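Local atomic coordinates of hypothetical protein SA0798 (Staphylococcus aureus subsp. aureus N315, PDB entry 1XG8), a protein that is of unknown function but has a thioredoxin-like fold with a Cys-X-X-Cys sequence near a cis-proline, consistent with a thiol or redox role. Residues V11-D16 with T51-T56; V17-C22 with E77-L82. All coordinates share one frame; numbering follows the deposited sequence.

Contact 1: residues V11-D16 with T51-T56; sequences VVYGAD and TYIDIT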
ATOM      1  N   VAL A  11       4.310  -1.356   0.330  1.00 20.85           N
ATOM      2  CA  VAL A  11       4.284  -0.778   1.667  1.00 20.38           C
ATOM      3  C   VAL A  11       2.900  -0.296   2.073  1.00 19.35           C
ATOM      4  O   VAL A  11       2.091   0.121   1.237  1.00 18.64           O
ATOM      5  CB  VAL A  11       5.275   0.414   1.792  1.00 20.28           C
ATOM      6  CG1 VAL A  11       5.288   0.949   3.221  1.00 18.65           C
ATOM      7  CG2 VAL A  11       6.666  -0.028   1.393  1.00 22.16           C
ATOM      8  N   VAL A  12       2.633  -0.402   3.368  1.00 19.43           N
ATOM      9  CA  VAL A  12       1.388   0.065   3.956  1.00 19.93           C
ATOM     10  C   VAL A  12       1.786   1.059   5.039  1.00 19.76           C
ATOM     11  O   VAL A  12       2.450   0.702   6.016  1.00 20.11           O
ATOM     12  CB  VAL A  12       0.559  -1.090   4.613  1.00 20.58           C
ATOM     13  CG1 VAL A  12      -0.520  -0.506   5.537  1.00 19.39           C
ATOM     14  CG2 VAL A  12      -0.106  -1.938   3.530  1.00 19.99           C
ATOM     15  N   TYR A  13       1.423   2.314   4.843  1.00 20.11           N
ATOM     16  CA  TYR A  13       1.707   3.341   5.837  1.00 20.07           C
ATOM     17  C   TYR A  13       0.422   3.421   6.653  1.00 20.09           C
ATOM     18  O   TYR A  13      -0.673   3.438   6.091  1.00 19.75           O
ATOM     19  CB  TYR A  13       1.977   4.694   5.165  1.00 19.89           C
ATOM     20  CG  TYR A  13       3.210   4.708   4.302  1.00 19.99           C
ATOM     21  CD1 TYR A  13       4.458   5.012   4.838  1.00 22.78           C
ATOM     22  CD2 TYR A  13       3.136   4.381   2.955  1.00 20.74           C
ATOM     23  CE1 TYR A  13       5.607   4.991   4.051  1.00 21.88           C
ATOM     24  CE2 TYR A  13       4.271   4.352   2.161  1.00 22.24           C
ATOM     25  CZ  TYR A  13       5.505   4.660   2.711  1.00 22.29           C
ATOM     26  OH  TYR A  13       6.629   4.636   1.915  1.00 22.97           O
ATOM     27  N   GLY A  14       0.547   3.444   7.971  1.00 19.82           N
ATOM     28  CA  GLY A  14      -0.638   3.537   8.793  1.00 20.34           C
ATOM     29  C   GLY A  14      -0.290   3.662  10.255  1.00 21.27           C
ATOM     30  O   GLY A  14       0.790   4.121  10.614  1.00 22.34           O
ATOM     31  N   ALA A  15      -1.215   3.253  11.107  1.00 21.39           N
ATOM     32  CA  ALA A  15      -0.991   3.315  12.536  1.00 22.36           C
ATOM     33  C   ALA A  15      -1.863   2.267  13.212  1.00 23.01           C
ATOM     34  O   ALA A  15      -2.798   1.740  12.611  1.00 22.68           O
ATOM     35  CB  ALA A  15      -1.319   4.702  13.047  1.00 20.96           C
ATOM     36  N   ASP A  16      -1.559   1.968  14.467  1.00 25.26           N
ATOM     37  CA  ASP A  16      -2.320   0.978  15.203  1.00 27.45           C
ATOM     38  C   ASP A  16      -3.652   1.547  15.689  1.00 28.24           C
ATOM     39  O   ASP A  16      -4.360   0.916  16.473  1.00 29.76           O
ATOM     40  CB  ASP A  16      -1.490   0.465  16.381  1.00 28.51           C
ATOM     41  CG  ASP A  16      -2.016  -0.843  16.934  1.00 30.82           C
ATOM     42  OD1 ASP A  16      -2.400  -1.721  16.129  1.00 31.52           O
ATOM     43  OD2 ASP A  16      -2.037  -0.998  18.170  1.00 32.03           O
ATOM     44  N   THR A  51       6.094  -4.376   3.700  1.00 26.89           N
ATOM     45  CA  THR A  51       6.589  -3.587   4.812  1.00 27.01           C
ATOM     46  C   THR A  51       5.474  -2.731   5.387  1.00 26.63           C
ATOM     47  O   THR A  51       4.656  -2.177   4.654  1.00 26.69           O
ATOM     48  CB  THR A  51       7.736  -2.649   4.391  1.00 27.37           C
ATOM     49  OG1 THR A  51       8.817  -3.419   3.855  1.00 28.01           O
ATOM     50  CG2 THR A  51       8.231  -1.849   5.596  1.00 25.70           C
ATOM     51  N   TYR A  52       5.447  -2.635   6.708  1.00 26.51           N
ATOM     52  CA  TYR A  52       4.448  -1.838   7.395  1.00 27.29           C
ATOM     53  C   TYR A  52       5.156  -0.726   8.140  1.00 27.17           C
ATOM     54  O   TYR A  52       6.097  -0.965   8.897  1.00 25.62           O
ATOM     55  CB  TYR A  52       3.653  -2.690   8.382  1.00 28.83           C
ATOM     56  CG  TYR A  52       2.712  -1.891   9.270  1.00 31.84           C
ATOM     57  CD1 TYR A  52       1.601  -1.234   8.740  1.00 30.89           C
ATOM     58  CD2 TYR A  52       2.929  -1.811  10.649  1.00 32.77           C
ATOM     59  CE1 TYR A  52       0.730  -0.520   9.560  1.00 31.99           C
ATOM     60  CE2 TYR A  52       2.063  -1.099  11.478  1.00 33.41           C
ATOM     61  CZ  TYR A  52       0.966  -0.459  10.928  1.00 33.04           C
ATOM     62  OH  TYR A  52       0.106   0.225  11.755  1.00 32.43           O
ATOM     63  N   ILE A  53       4.695   0.493   7.910  1.00 27.32           N
ATOM     64  CA  ILE A  53       5.271   1.660   8.547  1.00 28.08           C
ATOM     65  C   ILE A  53       4.243   2.412   9.385  1.00 28.96           C
ATOM     66  O   ILE A  53       3.290   3.000   8.865  1.00 28.57           O
ATOM     67  CB  ILE A  53       5.883   2.599   7.490  1.00 27.12           C
ATOM     68  CG1 ILE A  53       7.119   1.930   6.890  1.00 25.45           C
ATOM     69  CG2 ILE A  53       6.218   3.951   8.106  1.00 26.76           C
ATOM     70  CD1 ILE A  53       7.719   2.693   5.748  1.00 26.80           C
ATOM     71  N   ASP A  54       4.449   2.366  10.693  1.00 30.24           N
ATOM     72  CA  ASP A  54       3.586   3.042  11.650  1.00 30.94           C
ATOM     73  C   ASP A  54       4.032   4.506  11.648  1.00 30.46           C
ATOM     74  O   ASP A  54       5.134   4.814  12.099  1.00 31.07           O
ATOM     75  CB  ASP A  54       3.803   2.417  13.025  1.00 32.82           C
ATOM     76  CG  ASP A  54       2.805   2.893  14.048  1.00 35.28           C
ATOM     77  OD1 ASP A  54       2.597   4.119  14.137  1.00 35.82           O
ATOM     78  OD2 ASP A  54       2.238   2.038  14.768  1.00 36.08           O
ATOM     79  N   ILE A  55       3.194   5.403  11.137  1.00 29.86           N
ATOM     80  CA  ILE A  55       3.551   6.819  11.076  1.00 32.00           C
ATOM     81  C   ILE A  55       3.768   7.441  12.458  1.00 35.34           C
ATOM     82  O   ILE A  55       4.003   8.645  12.595  1.00 35.39           O
ATOM     83  CB  ILE A  55       2.484   7.631  10.291  1.00 29.53           C
ATOM     84  CG1 ILE A  55       1.150   7.617  11.016  1.00 28.86           C
ATOM     85  CG2 ILE A  55       2.281   7.019   8.911  1.00 29.15           C
ATOM     86  CD1 ILE A  55       0.057   8.334  10.248  1.00 29.04           C
ATOM     87  N   THR A  56       3.699   6.600  13.482  1.00 39.50           N
ATOM     88  CA  THR A  56       3.900   7.022  14.865  1.00 42.81           C
ATOM     89  C   THR A  56       5.318   6.661  15.301  1.00 46.04           C
ATOM     90  O   THR A  56       6.166   7.533  15.478  1.00 46.97           O
ATOM     91  CB  THR A  56       2.903   6.313  15.813  1.00 40.27           C
ATOM     92  OG1 THR A  56       1.602   6.888  15.660  1.00 39.41           O
ATOM     93  CG2 THR A  56       3.352   6.433  17.255  1.00 42.64           C
TER
HETATM   94  O   HOH W   1       0.094   3.202  15.763  1.00 32.63           O

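Contact 2: residues V17-C22 with E77-L82; sequences VICASC and ELFYPL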
ATOM      1  N   VAL A  17      -3.984   2.747  15.222  1.00 27.98           N
ATOM      2  CA  VAL A  17      -5.234   3.412  15.588  1.00 27.33           C
ATOM      3  C   VAL A  17      -5.901   3.842  14.292  1.00 28.24           C
ATOM      4  O   VAL A  17      -5.227   3.970  13.278  1.00 29.40           O
ATOM      5  CB  VAL A  17      -4.978   4.643  16.476  1.00 26.45           C
ATOM      6  CG1 VAL A  17      -4.510   4.196  17.852  1.00 26.43           C
ATOM      7  CG2 VAL A  17      -3.942   5.541  15.830  1.00 23.13           C
ATOM      8  N   ILE A  18      -7.209   4.083  14.313  1.00 29.07           N
ATOM      9  CA  ILE A  18      -7.904   4.444  13.083  1.00 30.13           C
ATOM     10  C   ILE A  18      -7.783   5.902  12.644  1.00 29.57           C
ATOM     11  O   ILE A  18      -7.608   6.804  13.460  1.00 29.13           O
ATOM     12  CB  ILE A  18      -9.428   4.065  13.150  1.00 33.32           C
ATOM     13  CG1 ILE A  18      -9.613   2.597  13.577  1.00 34.05           C
ATOM     14  CG2 ILE A  18     -10.074   4.224  11.754  1.00 33.13           C
ATOM     15  CD1 ILE A  18      -9.353   2.308  15.049  1.00 34.47           C
ATOM     16  N   CYS A  19      -7.875   6.106  11.330  1.00 29.55           N
ATOM     17  CA  CYS A  19      -7.812   7.421  10.702  1.00 27.70           C
ATOM     18  C   CYS A  19      -9.186   8.092  10.797  1.00 28.73           C
ATOM     19  O   CYS A  19     -10.197   7.539  10.361  1.00 28.70           O
ATOM     20  CB  CYS A  19      -7.404   7.256   9.241  1.00 25.23           C
ATOM     21  SG  CYS A  19      -7.489   8.745   8.249  1.00 22.48           S
ATOM     22  N   ALA A  20      -9.215   9.285  11.380  1.00 30.91           N
ATOM     23  CA  ALA A  20     -10.451  10.040  11.571  1.00 31.17           C
ATOM     24  C   ALA A  20     -11.337  10.151  10.343  1.00 31.55           C
ATOM     25  O   ALA A  20     -12.557  10.028  10.447  1.00 32.30           O
ATOM     26  CB  ALA A  20     -10.122  11.426  12.079  1.00 32.30           C
ATOM     27  N   SER A  21     -10.725  10.387   9.184  1.00 31.02           N
ATOM     28  CA  SER A  21     -11.461  10.538   7.929  1.00 31.57           C
ATOM     29  C   SER A  21     -12.103   9.276   7.354  1.00 32.00           C
ATOM     30  O   SER A  21     -12.886   9.352   6.406  1.00 34.48           O
ATOM     31  CB  SER A  21     -10.557  11.169   6.875  1.00 31.92           C
ATOM     32  OG  SER A  21     -10.226  12.496   7.240  1.00 31.79           O
ATOM     33  N   CYS A  22     -11.773   8.120   7.907  1.00 31.13           N
ATOM     34  CA  CYS A  22     -12.359   6.877   7.445  1.00 31.09           C
ATOM     35  C   CYS A  22     -12.467   5.946   8.626  1.00 31.71           C
ATOM     36  O   CYS A  22     -11.816   4.904   8.702  1.00 31.61           O
ATOM     37  CB  CYS A  22     -11.527   6.257   6.323  1.00 32.36           C
ATOM     38  SG  CYS A  22      -9.779   6.589   6.399  1.00 33.80           S
ATOM     39  N   GLU A  77      -3.581  15.299   3.766  1.00 41.49           N
ATOM     40  CA  GLU A  77      -3.819  15.235   2.329  1.00 41.54           C
ATOM     41  C   GLU A  77      -4.256  13.819   1.979  1.00 38.66           C
ATOM     42  O   GLU A  77      -5.300  13.617   1.355  1.00 39.96           O
ATOM     43  CB  GLU A  77      -2.564  15.603   1.543  1.00 44.56           C
ATOM     44  CG  GLU A  77      -2.874  16.089   0.146  1.00 48.76           C
ATOM     45  CD  GLU A  77      -1.735  15.859  -0.820  1.00 51.60           C
ATOM     46  OE1 GLU A  77      -0.595  16.272  -0.510  1.00 53.13           O
ATOM     47  OE2 GLU A  77      -1.987  15.265  -1.894  1.00 54.06           O
ATOM     48  N   LEU A  78      -3.453  12.840   2.386  1.00 34.89           N
ATOM     49  CA  LEU A  78      -3.782  11.447   2.140  1.00 31.07           C
ATOM     50  C   LEU A  78      -4.228  10.823   3.455  1.00 28.96           C
ATOM     51  O   LEU A  78      -3.895  11.323   4.528  1.00 29.07           O
ATOM     52  CB  LEU A  78      -2.567  10.678   1.606  1.00 30.23           C
ATOM     53  CG  LEU A  78      -1.953  11.093   0.270  1.00 28.66           C
ATOM     54  CD1 LEU A  78      -0.930  10.045  -0.124  1.00 28.14           C
ATOM     55  CD2 LEU A  78      -3.024  11.209  -0.804  1.00 28.62           C
ATOM     56  N   PHE A  79      -4.988   9.738   3.361  1.00 27.22           N
ATOM     57  CA  PHE A  79      -5.470   9.020   4.535  1.00 25.64           C
ATOM     58  C   PHE A  79      -4.645   7.755   4.671  1.00 23.93           C
ATOM     59  O   PHE A  79      -3.781   7.463   3.842  1.00 23.17           O
ATOM     60  CB  PHE A  79      -6.940   8.607   4.367  1.00 26.53           C
ATOM     61  CG  PHE A  79      -7.874   9.749   4.062  1.00 29.66           C
ATOM     62  CD1 PHE A  79      -9.156   9.495   3.580  1.00 31.38           C
ATOM     63  CD2 PHE A  79      -7.481  11.071   4.245  1.00 31.11           C
ATOM     64  CE1 PHE A  79     -10.032  10.540   3.284  1.00 29.69           C
ATOM     65  CE2 PHE A  79      -8.349  12.123   3.950  1.00 32.06           C
ATOM     66  CZ  PHE A  79      -9.624  11.855   3.470  1.00 30.26           C
ATOM     67  N   TYR A  80      -4.910   6.999   5.727  1.00 23.20           N
ATOM     68  CA  TYR A  80      -4.224   5.734   5.924  1.00 21.38           C
ATOM     69  C   TYR A  80      -5.283   4.746   6.421  1.00 20.87           C
ATOM     70  O   TYR A  80      -6.284   5.144   7.021  1.00 19.35           O
ATOM     71  CB  TYR A  80      -3.064   5.886   6.915  1.00 19.98           C
ATOM     72  CG  TYR A  80      -3.497   6.182   8.324  1.00 21.31           C
ATOM     73  CD1 TYR A  80      -3.918   5.158   9.178  1.00 20.74           C
ATOM     74  CD2 TYR A  80      -3.510   7.489   8.803  1.00 22.21           C
ATOM     75  CE1 TYR A  80      -4.338   5.428  10.468  1.00 21.41           C
ATOM     76  CE2 TYR A  80      -3.932   7.770  10.094  1.00 24.46           C
ATOM     77  CZ  TYR A  80      -4.344   6.734  10.919  1.00 23.36           C
ATOM     78  OH  TYR A  80      -4.759   7.020  12.192  1.00 27.63           O
ATOM     79  N   PRO A  81      -5.083   3.444   6.170  1.00 21.06           N
ATOM     80  CA  PRO A  81      -3.932   2.870   5.459  1.00 20.45           C
ATOM     81  C   PRO A  81      -3.628   3.464   4.089  1.00 19.44           C
ATOM     82  O   PRO A  81      -4.532   3.813   3.340  1.00 18.00           O
ATOM     83  CB  PRO A  81      -4.294   1.388   5.357  1.00 21.54           C
ATOM     84  CG  PRO A  81      -5.801   1.416   5.297  1.00 22.29           C
ATOM     85  CD  PRO A  81      -6.121   2.419   6.384  1.00 21.31           C
ATOM     86  N   LEU A  82      -2.340   3.592   3.788  1.00 19.52           N
ATOM     87  CA  LEU A  82      -1.897   4.079   2.489  1.00 19.73           C
ATOM     88  C   LEU A  82      -1.075   2.938   1.902  1.00 17.92           C
ATOM     89  O   LEU A  82      -0.188   2.398   2.567  1.00 16.68           O
ATOM     90  CB  LEU A  82      -1.026   5.333   2.621  1.00 21.70           C
ATOM     91  CG  LEU A  82      -0.326   5.816   1.337  1.00 24.03           C
ATOM     92  CD1 LEU A  82      -1.328   6.385   0.351  1.00 25.58           C
ATOM     93  CD2 LEU A  82       0.695   6.882   1.699  1.00 26.70           C
TER
HETATM   94  O   HOH W   2      -7.291   3.869   9.452  1.00 27.52           O

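Contact 1: residues V11-D16 with T51-T56
From Val11 paired with Thr51 to Gly14 paired with Asp54, the two strands run parallel, their axes 4.8 Å apart at closest approach and 16° from alignment. The backbone bonds follow the usual parallel zigzag: Val12 N donates to Thr51 O, Ile53 N to Val12 O and Gly14 N to Ile53 O. A last bond, from Ile55 N to Gly14 O (2.8 Å), carries the pairing just past the strand ends.

On the face with Val11, Tyr13 and Ile53, the Tyr13 and Ile53 side chains lie side by side. Ile53 CD1 comes 3.6 Å from Tyr13 CE1 and 3.9 Å from Val11 CG1, while Val11 CG1 itself sits above one ring face of Tyr13, displaced toward the rim. Ile55 CG2 meets Tyr13 CB more loosely, and Ile55 CG1 lies 3.5 Å from Gly14 O.

The other face is dominated by Tyr52. CG stands anti to the backbone N (chi1 172°), and from there the ring extends over the neighbouring strand: CD1 lies 3.4 Å from Val12 O, and Val12 CG1 meets the ring at its edge, in plane. Farther along, the hydroxyl rests against the backbone of the loop, OH being 3.2 Å from Ala15 C.

These strands, with helix 28-42 between them in sequence, form a beta-alpha-beta unit. That helix covers the face of Val12 and Tyr52, where Val12 touches Tyr32 and Leu35. Helix 64-74 packs on the opposite face, against Tyr13 and Ile55, and its Asp66 OD1 is hydrogen-bonded to Tyr13 OH. Strand 48-54 is at the sheet edge, whereas 8-14 is also paired with strand 82-85.

Contact 2: residues V17-C22 with E77-L82
Cys19 and Ser21 each lay a CB over the face of an aromatic ring from the other loop, two CH-pi contacts that carry much of this packing. Cys19 CB stands above the centre of the Tyr80 ring, 3.6 Å from its centroid. Ser21 CB takes the matching place over Phe79, only 12° off the ring normal. In Tyr80, chi1 67° sets CG between the backbone N and the carbonyl carbon, and chi2 82° turns the ring so that one face meets Cys19 CB.

Sulfur contacts come next. Cys19 SG lies over the face of Tyr80 at 4.5 Å from the centroid, and approaches the Phe79 ring obliquely. Phe79 CB is near both sulfurs, 3.9 Å from Cys19 SG and 4.0 Å from Cys22 SG. The two sulfurs are 3.6 Å apart (Cys19 SG to Cys22 SG), too far for a disulfide in this model.

Polar contacts are fewer. Tyr80 OH is 3.1 Å from Ile18 O and 3.3 Å from Val17 O, which lies at the ring edge, in plane. A water bridges the backbones, accepting from Cys19 N and donating to Tyr80 O, while Cys22 N bonds to Cys19 O within its own loop.

Tyr80 precedes cis-Pro81, so the pair recalls the thioredoxin arrangement of a CXXC motif facing the cis-proline loop. The first loop leads from strand 8-14 to helix 28-42, and the second from helix 64-74 to strand 82-85. Ser28 touches Tyr80 and Pro81, Ile73 of helix 64-74 also packs on Tyr80, and Tyr94 touches Cys22.

In the fold
The two contacts have centres about 11 Å apart and interleave along the chain: 11-16 runs on into 17-22, then come 51-56 and 77-82. Contact 1 joins the first two strands of the sheet; contact 2 joins loops at one end of it, where the CXXC loop meets the residues just before the cis-proline. They touch through a probable hydrogen bond from Tyr13 N to Leu82 O and through Tyr80, which packs on Tyr13 O and Gly14 CA. Strand 8-14 thus links the sheet to the cysteine loop, an arrangement consistent with the thioredoxin-like layout and a possible thiol site.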